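Local coordinates for protein adhesin (Streptococcus sanguinis SK1 = NCTC 7863, PDB 6VT2) that binds sialylated glycans through two tandem Siglec-like modules, probably letting the streptococcus adhere to host sialoglycoproteins, at residues Y99-D104 and N108-V113; N36-R41 and L76-Y81; F216-E221 and L289-G294. All coordinates share one frame; numbering follows the deposited sequence.

Interaction 1. Residues Y99-D104 and N108-V113. With CA (calcium ion), chain H; GAL (beta-D-galactopyranose), chain D.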
loop_
_atom_site.group_PDB
_atom_site.type_symbol
_atom_site.label_atom_id
_atom_site.label_comp_id
_atom_site.label_asym_id
_atom_site.label_seq_id
_atom_site.Cartn_x
_atom_site.Cartn_y
_atom_site.Cartn_z
ATOM N N TYR A 99 12.060 -18.087 47.837
ATOM C CA TYR A 99 10.993 -18.518 48.745
ATOM C C TYR A 99 10.204 -17.313 49.225
ATOM O O TYR A 99 10.767 -16.249 49.487
ATOM C CB TYR A 99 11.608 -19.255 49.911
ATOM C CG TYR A 99 12.172 -20.559 49.470
ATOM C CD1 TYR A 99 13.377 -20.650 48.834
ATOM C CD2 TYR A 99 11.423 -21.707 49.603
ATOM C CE1 TYR A 99 13.820 -21.870 48.306
ATOM C CE2 TYR A 99 11.874 -22.956 49.162
ATOM C CZ TYR A 99 13.058 -23.004 48.455
ATOM O OH TYR A 99 13.419 -24.219 47.986
ATOM N N VAL A 100 8.896 -17.496 49.316
ATOM C CA VAL A 100 7.982 -16.440 49.723
ATOM C C VAL A 100 7.316 -16.869 51.021
ATOM O O VAL A 100 6.751 -17.957 51.108
ATOM C CB VAL A 100 6.966 -16.121 48.622
ATOM C CG1 VAL A 100 6.102 -15.000 49.092
ATOM C CG2 VAL A 100 7.648 -15.748 47.314
ATOM N N ARG A 101 7.370 -15.972 52.014
ATOM C CA ARG A 101 6.746 -16.260 53.288
ATOM C C ARG A 101 5.837 -15.104 53.675
ATOM O O ARG A 101 6.039 -14.046 53.272
ATOM C CB ARG A 101 7.781 -16.445 54.395
ATOM C CG ARG A 101 8.826 -17.497 54.073
ATOM C CD ARG A 101 9.758 -17.563 55.256
ATOM N NE ARG A 101 9.218 -18.343 56.343
ATOM C CZ ARG A 101 9.859 -18.551 57.472
ATOM N NH1 ARG A 101 11.034 -18.012 57.676
ATOM N NH2 ARG A 101 9.340 -19.301 58.419
ATOM N N ALA A 102 4.840 -15.428 54.452
ATOM C CA ALA A 102 3.969 -14.375 54.924
ATOM C C ALA A 102 3.631 -14.634 56.382
ATOM O O ALA A 102 3.584 -15.785 56.821
ATOM C CB ALA A 102 2.690 -14.284 54.099
ATOM N N GLU A 103 3.385 -13.552 57.120
ATOM C CA GLU A 103 3.057 -13.631 58.546
ATOM C C GLU A 103 1.837 -12.788 58.846
ATOM O O GLU A 103 1.726 -11.656 58.354
ATOM C CB GLU A 103 4.247 -13.158 59.326
ATOM C CG GLU A 103 4.036 -13.258 60.873
ATOM C CD GLU A 103 5.270 -12.730 61.564
ATOM O OE1 GLU A 103 5.124 -11.957 62.526
ATOM O OE2 GLU A 103 6.409 -13.027 61.102
ATOM N N ASP A 104 0.918 -13.357 59.624
ATOM C CA ASP A 104 -0.299 -12.649 60.007
ATOM C C ASP A 104 -0.023 -11.826 61.267
ATOM O O ASP A 104 1.097 -11.774 61.789
ATOM C CB ASP A 104 -1.495 -13.613 60.129
ATOM C CG ASP A 104 -1.421 -14.582 61.294
ATOM O OD1 ASP A 104 -0.570 -14.352 62.159
ATOM O OD2 ASP A 104 -2.241 -15.557 61.219
ATOM N N ASN A 108 1.708 -15.840 63.120
ATOM C CA ASN A 108 1.799 -17.099 62.412
ATOM C C ASN A 108 2.493 -16.866 61.081
ATOM O O ASN A 108 1.963 -16.142 60.244
ATOM C CB ASN A 108 0.433 -17.700 62.150
ATOM C CG ASN A 108 -0.341 -17.896 63.431
ATOM O OD1 ASN A 108 0.070 -18.645 64.348
ATOM N ND2 ASN A 108 -1.459 -17.231 63.500
ATOM N N ILE A 109 3.671 -17.459 60.882
ATOM C CA ILE A 109 4.420 -17.256 59.621
ATOM C C ILE A 109 4.398 -18.588 58.893
ATOM O O ILE A 109 4.363 -19.594 59.504
ATOM C CB ILE A 109 5.845 -16.740 59.869
ATOM C CG1 ILE A 109 6.593 -16.450 58.564
ATOM C CG2 ILE A 109 6.616 -17.730 60.693
ATOM C CD1 ILE A 109 7.868 -15.701 58.717
ATOM N N THR A 110 4.392 -18.540 57.579
ATOM C CA THR A 110 4.394 -19.761 56.780
ATOM C C THR A 110 5.732 -20.457 57.012
ATOM O O THR A 110 6.717 -19.819 57.115
ATOM C CB THR A 110 4.076 -19.429 55.333
ATOM O OG1 THR A 110 5.010 -18.462 54.916
ATOM C CG2 THR A 110 2.680 -18.882 55.168
ATOM N N ALA A 111 5.704 -21.761 56.968
ATOM C CA ALA A 111 6.899 -22.541 57.220
ATOM C C ALA A 111 7.820 -22.384 56.004
ATOM O O ALA A 111 7.334 -22.311 54.934
ATOM C CB ALA A 111 6.545 -23.978 57.414
ATOM N N LEU A 112 9.095 -22.432 56.236
ATOM C CA LEU A 112 10.105 -22.393 55.185
ATOM C C LEU A 112 10.710 -23.792 55.096
ATOM O O LEU A 112 11.294 -24.292 56.069
ATOM C CB LEU A 112 11.191 -21.406 55.539
ATOM C CG LEU A 112 12.324 -21.388 54.568
ATOM C CD1 LEU A 112 11.792 -20.914 53.179
ATOM C CD2 LEU A 112 13.438 -20.413 55.009
ATOM N N VAL A 113 10.533 -24.460 53.960
ATOM C CA VAL A 113 10.970 -25.850 53.781
ATOM C C VAL A 113 11.620 -25.924 52.390
ATOM O O VAL A 113 10.957 -25.748 51.441
ATOM C CB VAL A 113 9.802 -26.831 53.900
ATOM C CG1 VAL A 113 10.324 -28.256 53.830
ATOM C CG2 VAL A 113 8.962 -26.631 55.152
HETATM CA CA CA H . -3.948 -16.462 60.456
HETATM C C1 GAL D . 20.040 -24.145 47.107
HETATM C C2 GAL D . 20.632 -24.168 45.682
HETATM C C3 GAL D . 19.673 -23.540 44.677
HETATM C C4 GAL D . 18.280 -24.173 44.797
HETATM C C5 GAL D . 17.813 -24.045 46.243
HETATM C C6 GAL D . 16.433 -24.670 46.519
HETATM O O2 GAL D . 21.829 -23.414 45.611
HETATM O O3 GAL D . 20.138 -23.722 43.342
HETATM O O4 GAL D . 18.327 -25.531 44.421
HETATM O O5 GAL D . 18.736 -24.703 47.111
HETATM O O6 GAL D . 15.991 -24.393 47.841
HETATM O O HOH W 1 -5.952 -17.492 59.862
#
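R101, A102 and D104 of strand 95-104 make a hydrogen-bonded backbone and side-chain contact with the following loop, N108-V113, which doubles back nearly antiparallel (165° end to end) in the Siglec-like module, with a single beta bridge, E103 to I109. R101 grips one backbone oxygen side-on: NE and NH2 both donate to T110 O, each at 3.0 Å, and that oxygen lies in the guanidinium plane. I109 CD1 sits over one face and L112 CB over the other, each 3.7 Å above the plane, while NH2 also forms a salt bridge with D47. T110 OG1, placed between its own backbone N and carbonyl carbon (chi1 55°), accepts from A102 N at 3.1 Å, as T110 N donates to A102 O. D104 OD2 binds calcium at 2.1 Å and takes N108 ND2 on its syn lone pair at 2.9 Å, an almost straight bond (178°); OD1 receives N108 N from above the carboxylate plane. D2, T4 and D30 also bind the ion. Y99, whose CB touches L112 CD1, donates from OH to galactose O6 at 2.6 Å. Sandwiched and bonded in plane, the R101 guanidinium is held against rotation, and the ion probably polarises the shared D104 OD2.

Interaction 2. Residues N36-R41 and L76-Y81. With SO4 (sulfate ion), chain L.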
loop_
_atom_site.group_PDB
_atom_site.type_symbol
_atom_site.label_atom_id
_atom_site.label_comp_id
_atom_site.label_asym_id
_atom_site.label_seq_id
_atom_site.Cartn_x
_atom_site.Cartn_y
_atom_site.Cartn_z
ATOM N N ASN A 36 0.908 -9.041 57.993
ATOM C CA ASN A 36 1.825 -8.035 58.446
ATOM C C ASN A 36 3.153 -8.102 57.715
ATOM O O ASN A 36 3.848 -7.103 57.644
ATOM C CB ASN A 36 2.040 -8.158 59.956
ATOM C CG ASN A 36 0.972 -7.495 60.752
ATOM O OD1 ASN A 36 -0.062 -7.179 60.245
ATOM N ND2 ASN A 36 1.197 -7.407 62.070
ATOM N N ARG A 37 3.549 -9.256 57.193
ATOM C CA ARG A 37 4.837 -9.364 56.497
ATOM C C ARG A 37 4.671 -10.304 55.311
ATOM O O ARG A 37 3.983 -11.241 55.426
ATOM C CB ARG A 37 5.924 -9.977 57.380
ATOM C CG ARG A 37 6.216 -9.206 58.659
ATOM C CD ARG A 37 7.235 -9.844 59.547
ATOM N NE ARG A 37 8.645 -9.901 59.231
ATOM C CZ ARG A 37 9.341 -9.179 58.396
ATOM N NH1 ARG A 37 10.629 -9.457 58.277
ATOM N NH2 ARG A 37 8.839 -8.234 57.633
ATOM N N VAL A 38 5.188 -9.829 54.140
ATOM C CA VAL A 38 5.442 -10.854 53.024
ATOM C C VAL A 38 6.934 -10.699 52.695
ATOM O O VAL A 38 7.363 -9.636 52.543
ATOM C CB VAL A 38 4.538 -10.511 51.838
ATOM C CG1 VAL A 38 4.843 -11.415 50.656
ATOM C CG2 VAL A 38 3.072 -10.597 52.233
ATOM N N ILE A 39 7.646 -11.798 52.656
ATOM C CA ILE A 39 9.113 -11.842 52.507
ATOM C C ILE A 39 9.437 -12.682 51.273
ATOM O O ILE A 39 8.822 -13.656 51.085
ATOM C CB ILE A 39 9.693 -12.560 53.750
ATOM C CG1 ILE A 39 9.495 -11.701 54.987
ATOM C CG2 ILE A 39 11.141 -12.953 53.580
ATOM C CD1 ILE A 39 9.694 -12.461 56.271
ATOM N N VAL A 40 10.411 -12.243 50.496
ATOM C CA VAL A 40 10.983 -13.060 49.417
ATOM C C VAL A 40 12.414 -13.283 49.856
ATOM O O VAL A 40 13.046 -12.337 50.130
ATOM C CB VAL A 40 10.920 -12.368 48.061
ATOM C CG1 VAL A 40 11.496 -13.271 46.988
ATOM C CG2 VAL A 40 9.514 -11.984 47.734
ATOM N N ARG A 41 12.854 -14.524 49.913
ATOM C CA ARG A 41 14.197 -14.734 50.442
ATOM C C ARG A 41 14.870 -15.948 49.811
ATOM O O ARG A 41 14.238 -16.818 49.283
ATOM C CB ARG A 41 14.143 -14.947 51.960
ATOM C CG ARG A 41 13.281 -16.125 52.383
ATOM C CD ARG A 41 13.440 -16.522 53.852
ATOM N NE ARG A 41 14.625 -17.290 54.058
ATOM C CZ ARG A 41 15.053 -17.669 55.231
ATOM N NH1 ARG A 41 14.381 -17.329 56.307
ATOM N NH2 ARG A 41 16.127 -18.409 55.323
ATOM N N LEU A 76 -3.997 -9.698 49.601
ATOM C CA LEU A 76 -2.850 -8.802 49.701
ATOM C C LEU A 76 -1.958 -9.081 48.492
ATOM O O LEU A 76 -1.630 -10.199 48.295
ATOM C CB LEU A 76 -2.099 -9.109 50.975
ATOM C CG LEU A 76 -0.916 -8.193 51.140
ATOM C CD1 LEU A 76 -1.367 -6.745 51.255
ATOM C CD2 LEU A 76 -0.096 -8.611 52.327
ATOM N N ARG A 77 -1.589 -8.058 47.743
ATOM C CA ARG A 77 -0.810 -8.248 46.514
ATOM C C ARG A 77 0.653 -7.829 46.699
ATOM O O ARG A 77 0.887 -6.744 47.088
ATOM C CB ARG A 77 -1.482 -7.457 45.411
ATOM C CG ARG A 77 -2.590 -8.321 44.872
ATOM C CD ARG A 77 -3.474 -7.725 43.869
ATOM N NE ARG A 77 -2.808 -7.506 42.626
ATOM C CZ ARG A 77 -2.569 -8.331 41.658
ATOM N NH1 ARG A 77 -2.772 -9.618 41.788
ATOM N NH2 ARG A 77 -2.072 -7.824 40.559
ATOM N N THR A 78 1.581 -8.716 46.384
ATOM C CA THR A 78 3.004 -8.396 46.499
ATOM C C THR A 78 3.555 -8.402 45.087
ATOM O O THR A 78 3.304 -9.330 44.415
ATOM C CB THR A 78 3.722 -9.437 47.339
ATOM O OG1 THR A 78 3.247 -9.330 48.668
ATOM C CG2 THR A 78 5.224 -9.291 47.331
ATOM N N ARG A 79 4.209 -7.334 44.699
ATOM C CA ARG A 79 4.792 -7.276 43.371
ATOM C C ARG A 79 6.231 -7.792 43.453
ATOM O O ARG A 79 6.941 -7.323 44.249
ATOM C CB ARG A 79 4.811 -5.830 42.923
ATOM C CG ARG A 79 5.314 -5.644 41.492
ATOM C CD ARG A 79 5.621 -4.172 41.308
ATOM N NE ARG A 79 6.032 -3.950 39.952
ATOM C CZ ARG A 79 6.870 -3.040 39.582
ATOM N NH1 ARG A 79 7.210 -2.967 38.313
ATOM N NH2 ARG A 79 7.348 -2.195 40.439
ATOM N N VAL A 80 6.603 -8.730 42.598
ATOM C CA VAL A 80 8.008 -9.188 42.494
ATOM C C VAL A 80 8.441 -8.754 41.096
ATOM O O VAL A 80 7.740 -8.976 40.215
ATOM C CB VAL A 80 8.124 -10.698 42.712
ATOM C CG1 VAL A 80 9.568 -11.134 42.672
ATOM C CG2 VAL A 80 7.509 -11.116 44.036
ATOM N N TYR A 81 9.543 -8.048 40.993
ATOM C CA TYR A 81 9.888 -7.395 39.715
ATOM C C TYR A 81 11.380 -7.109 39.687
ATOM O O TYR A 81 12.039 -7.203 40.620
ATOM C CB TYR A 81 9.114 -6.065 39.617
ATOM C CG TYR A 81 9.487 -5.042 40.659
ATOM C CD1 TYR A 81 9.064 -5.130 41.970
ATOM C CD2 TYR A 81 10.296 -3.988 40.330
ATOM C CE1 TYR A 81 9.467 -4.210 42.914
ATOM C CE2 TYR A 81 10.724 -3.073 41.252
ATOM C CZ TYR A 81 10.275 -3.147 42.544
ATOM O OH TYR A 81 10.702 -2.206 43.417
HETATM S S SO4 L . 10.815 -6.987 56.333
HETATM O O1 SO4 L . 11.923 -6.205 55.884
HETATM O O2 SO4 L . 10.929 -8.281 55.905
HETATM O O3 SO4 L . 10.797 -6.876 57.746
HETATM O O4 SO4 L . 9.645 -6.366 55.781
#
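V38 has the largest share of the buried surface, with T78 and V40 next, and it spreads its two methyls over separate partners on strand 76-83. CG1 lies anti to the backbone N (chi1 175°) and runs alongside T78, the two side chains lying flank to flank and pointing opposite ways; V38 CG1 comes to 3.3 Å from T78 OG1. The other branch, V38 CG2, meets L76 CD2 tip to tip at 3.7 Å. In T78 a chi1 of -67° swings the hydroxyl to the side of the backbone N, and this brings OG1 past the valine while its polar need is met elsewhere, by a hydrogen bond with T61 OG1 of strand 58-61. T78 CG2 reaches V38 CG1 at 4.0 Å. Thus a buried hydroxyl is lodged among methyl groups yet satisfied from its own sheet.

The geometry is that of two sheets packed face to face in the beta sandwich of a Siglec-like module. Strand 35-41 is an edge strand of the mixed sheet, and strand 76-83 an inner one of the antiparallel sheet. The segment axes approach to 9.1 Å and cross at -25°, pointing in roughly the same direction. V38 also rests on V100 and A102 of its own sheet.

V40, third by buried area after V38 and T78, continues the interface: its CG2 stands 4.3 Å from V80 CG2, a looser approach than that of V38. V40 further touches Y59 and L52, and V80 packs on F24 and V26. R37 points away from the other sheet toward a sulfate, probably from the crystallisation liquor, whose modelled contacts are too short to interpret. N36 and R37 both face E103, forming a classic beta bulge.

Interaction 3. Residues F216-E221 and L289-G294. With SIA (N-acetyl-alpha-neuraminic acid), chain C.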
loop_
_atom_site.group_PDB
_atom_site.type_symbol
_atom_site.label_atom_id
_atom_site.label_comp_id
_atom_site.label_asym_id
_atom_site.label_seq_id
_atom_site.Cartn_x
_atom_site.Cartn_y
_atom_site.Cartn_z
ATOM N N PHE A 216 -7.566 9.579 -30.765
ATOM C CA PHE A 216 -7.470 11.010 -30.572
ATOM C C PHE A 216 -8.306 11.637 -31.656
ATOM O O PHE A 216 -8.070 11.412 -32.835
ATOM C CB PHE A 216 -6.024 11.505 -30.637
ATOM C CG PHE A 216 -5.288 11.312 -29.369
ATOM C CD1 PHE A 216 -4.973 10.058 -28.852
ATOM C CD2 PHE A 216 -4.861 12.428 -28.676
ATOM C CE1 PHE A 216 -4.272 9.962 -27.645
ATOM C CE2 PHE A 216 -4.247 12.302 -27.459
ATOM C CZ PHE A 216 -3.922 11.083 -26.987
ATOM N N TYR A 217 -9.217 12.468 -31.263
ATOM C CA TYR A 217 -10.066 13.156 -32.219
ATOM C C TYR A 217 -9.346 14.383 -32.701
ATOM O O TYR A 217 -8.885 15.193 -31.885
ATOM C CB TYR A 217 -11.391 13.545 -31.547
ATOM C CG TYR A 217 -12.195 12.329 -31.262
ATOM C CD1 TYR A 217 -12.937 11.698 -32.217
ATOM C CD2 TYR A 217 -12.115 11.750 -30.015
ATOM C CE1 TYR A 217 -13.602 10.541 -31.934
ATOM C CE2 TYR A 217 -12.774 10.582 -29.748
ATOM C CZ TYR A 217 -13.543 10.005 -30.705
ATOM O OH TYR A 217 -14.169 8.803 -30.442
ATOM N N ARG A 218 -9.281 14.558 -34.010
ATOM C CA ARG A 218 -8.582 15.692 -34.573
ATOM C C ARG A 218 -9.148 16.979 -33.998
ATOM O O ARG A 218 -10.349 17.175 -33.955
ATOM C CB ARG A 218 -8.702 15.662 -36.106
ATOM C CG ARG A 218 -8.032 14.424 -36.680
ATOM C CD ARG A 218 -8.460 14.144 -38.130
ATOM N NE ARG A 218 -8.106 15.221 -39.013
ATOM C CZ ARG A 218 -8.981 15.992 -39.672
ATOM N NH1 ARG A 218 -10.267 15.764 -39.582
ATOM N NH2 ARG A 218 -8.593 16.950 -40.455
ATOM N N GLY A 219 -8.283 17.856 -33.540
ATOM C CA GLY A 219 -8.693 19.131 -33.046
ATOM C C GLY A 219 -9.241 19.165 -31.659
ATOM O O GLY A 219 -9.743 20.223 -31.253
ATOM N N GLU A 220 -9.144 18.162 -30.889
ATOM C CA GLU A 220 -9.584 18.128 -29.495
ATOM C C GLU A 220 -8.479 17.505 -28.671
ATOM O O GLU A 220 -8.001 16.427 -28.986
ATOM C CB GLU A 220 -10.845 17.297 -29.274
ATOM C CG GLU A 220 -12.065 17.906 -29.992
ATOM C CD GLU A 220 -13.373 17.216 -29.630
ATOM O OE1 GLU A 220 -14.457 17.764 -30.028
ATOM O OE2 GLU A 220 -13.340 16.174 -28.933
ATOM N N GLU A 221 -8.149 18.052 -27.608
ATOM C CA GLU A 221 -7.086 17.488 -26.791
ATOM C C GLU A 221 -7.548 16.184 -26.177
ATOM O O GLU A 221 -8.679 16.048 -25.689
ATOM C CB GLU A 221 -6.696 18.447 -25.734
ATOM C CG GLU A 221 -5.499 17.986 -24.927
ATOM C CD GLU A 221 -5.084 19.112 -23.986
ATOM O OE1 GLU A 221 -5.921 19.628 -23.184
ATOM O OE2 GLU A 221 -3.913 19.514 -24.135
ATOM N N LEU A 289 -3.353 17.001 -39.765
ATOM C CA LEU A 289 -3.198 15.570 -39.969
ATOM C C LEU A 289 -4.551 14.960 -40.299
ATOM O O LEU A 289 -5.428 14.927 -39.430
ATOM C CB LEU A 289 -2.613 14.914 -38.729
ATOM C CG LEU A 289 -1.169 15.354 -38.472
ATOM C CD1 LEU A 289 -0.675 14.698 -37.249
ATOM C CD2 LEU A 289 -0.222 15.027 -39.630
ATOM N N PRO A 290 -4.715 14.371 -41.466
ATOM C CA PRO A 290 -5.977 13.719 -41.782
ATOM C C PRO A 290 -6.115 12.369 -41.114
ATOM O O PRO A 290 -5.147 11.652 -40.874
ATOM C CB PRO A 290 -5.907 13.549 -43.301
ATOM C CG PRO A 290 -4.474 13.537 -43.606
ATOM C CD PRO A 290 -3.815 14.447 -42.605
ATOM N N ALA A 291 -7.357 12.012 -40.839
ATOM C CA ALA A 291 -7.688 10.661 -40.471
ATOM C C ALA A 291 -7.658 9.798 -41.721
ATOM O O ALA A 291 -7.780 10.277 -42.853
ATOM C CB ALA A 291 -9.061 10.616 -39.812
ATOM N N GLY A 292 -7.533 8.512 -41.514
ATOM C CA GLY A 292 -7.473 7.601 -42.631
ATOM C C GLY A 292 -6.507 6.499 -42.321
ATOM O O GLY A 292 -5.998 6.392 -41.201
ATOM N N PRO A 293 -6.217 5.650 -43.309
ATOM C CA PRO A 293 -5.321 4.497 -43.048
ATOM C C PRO A 293 -3.977 4.882 -42.501
ATOM O O PRO A 293 -3.419 4.173 -41.641
ATOM C CB PRO A 293 -5.161 3.833 -44.423
ATOM C CG PRO A 293 -5.803 4.790 -45.417
ATOM C CD PRO A 293 -6.800 5.630 -44.661
ATOM N N GLY A 294 -3.445 5.991 -42.960
ATOM C CA GLY A 294 -2.175 6.469 -42.459
ATOM C C GLY A 294 -2.260 7.390 -41.287
ATOM O O GLY A 294 -1.212 7.887 -40.833
HETATM C C1 SIA C . 3.247 4.468 -38.157
HETATM C C2 SIA C . 3.903 4.884 -39.546
HETATM C C3 SIA C . 2.894 5.079 -40.688
HETATM C C4 SIA C . 1.933 6.235 -40.417
HETATM C C5 SIA C . 2.705 7.531 -40.141
HETATM C C6 SIA C . 3.801 7.297 -39.072
HETATM C C7 SIA C . 4.799 8.464 -38.940
HETATM C C8 SIA C . 6.012 8.010 -38.092
HETATM C C9 SIA C . 6.903 9.184 -37.707
HETATM C C10 SIA C . 1.557 9.726 -40.324
HETATM C C11 SIA C . 0.539 10.682 -39.693
HETATM N N5 SIA C . 1.775 8.558 -39.670
HETATM O O1A SIA C . 3.799 4.997 -37.150
HETATM O O1B SIA C . 2.298 3.658 -38.189
HETATM O O4 SIA C . 1.059 6.493 -41.531
HETATM O O6 SIA C . 4.609 6.163 -39.388
HETATM O O7 SIA C . 5.182 8.928 -40.228
HETATM O O8 SIA C . 5.581 7.287 -36.938
HETATM O O9 SIA C . 8.144 8.695 -37.188
HETATM O O10 SIA C . 2.135 10.006 -41.366
#
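The R218 side chain reaches across to the loop L289-G294 and meets it edge-on, NE donating to L289 O at 2.7 Å with an N-H...O angle of 153°. The carbonyl oxygen lies close to the guanidinium plane, whereas seen from the carbonyl the donor is tilted 22° from the peptide plane. A bend at chi3 (61°), after a CG anti to the carbonyl carbon, turns NE to the loop. The aliphatic part of the same arm runs on to the next residues: R218 CD is 3.6 Å from A291 N and 4.0 Å from A291 CB. NH2 donates to K287 O, while NH1 makes a long, weak ion pair with D384 and weak hydrogen bonds to N322 and S389. The guanidinium is thereby tied to several points of surrounding loops, which should limit its freedom. L289 turns the end of its side chain away, onto F320. Five residues on from L289, the same loop contributes G294 to the glycan pocket, G294 O accepting from sialic acid O4 at 2.8 Å.

R218 is the second residue of a type II turn from Y217 to E220, closed by E220 N to Y217 O at 3.1 Å, with G219 third at positive phi. That turn leaves strand 213-217, an edge strand of its mixed sheet, beside strand 314-321, and the loop it meets connects strand 277-283 with strand 296-305.

Interactions 1 and 2 belong to one Siglec-like module, with centres about 11 Å apart, and share its mixed sheet: strands 95-104 and 35-41 are neighbours, joined by probable hydrogen bonds such as Y99 O to R41 N at 2.7 Å. L112 of interaction 1 packs on R41. Interaction 1 spans from the glycan pocket to a calcium site, whereas interaction 2 lies in the core beneath, V40 about 10 Å from the bound sialic acid by its side chain. Interaction 3 sits in the second module, its centre about 98 Å from that of interaction 1 and about 89 Å from that of interaction 2, at a separate glycan pocket, consistent with tandem binding.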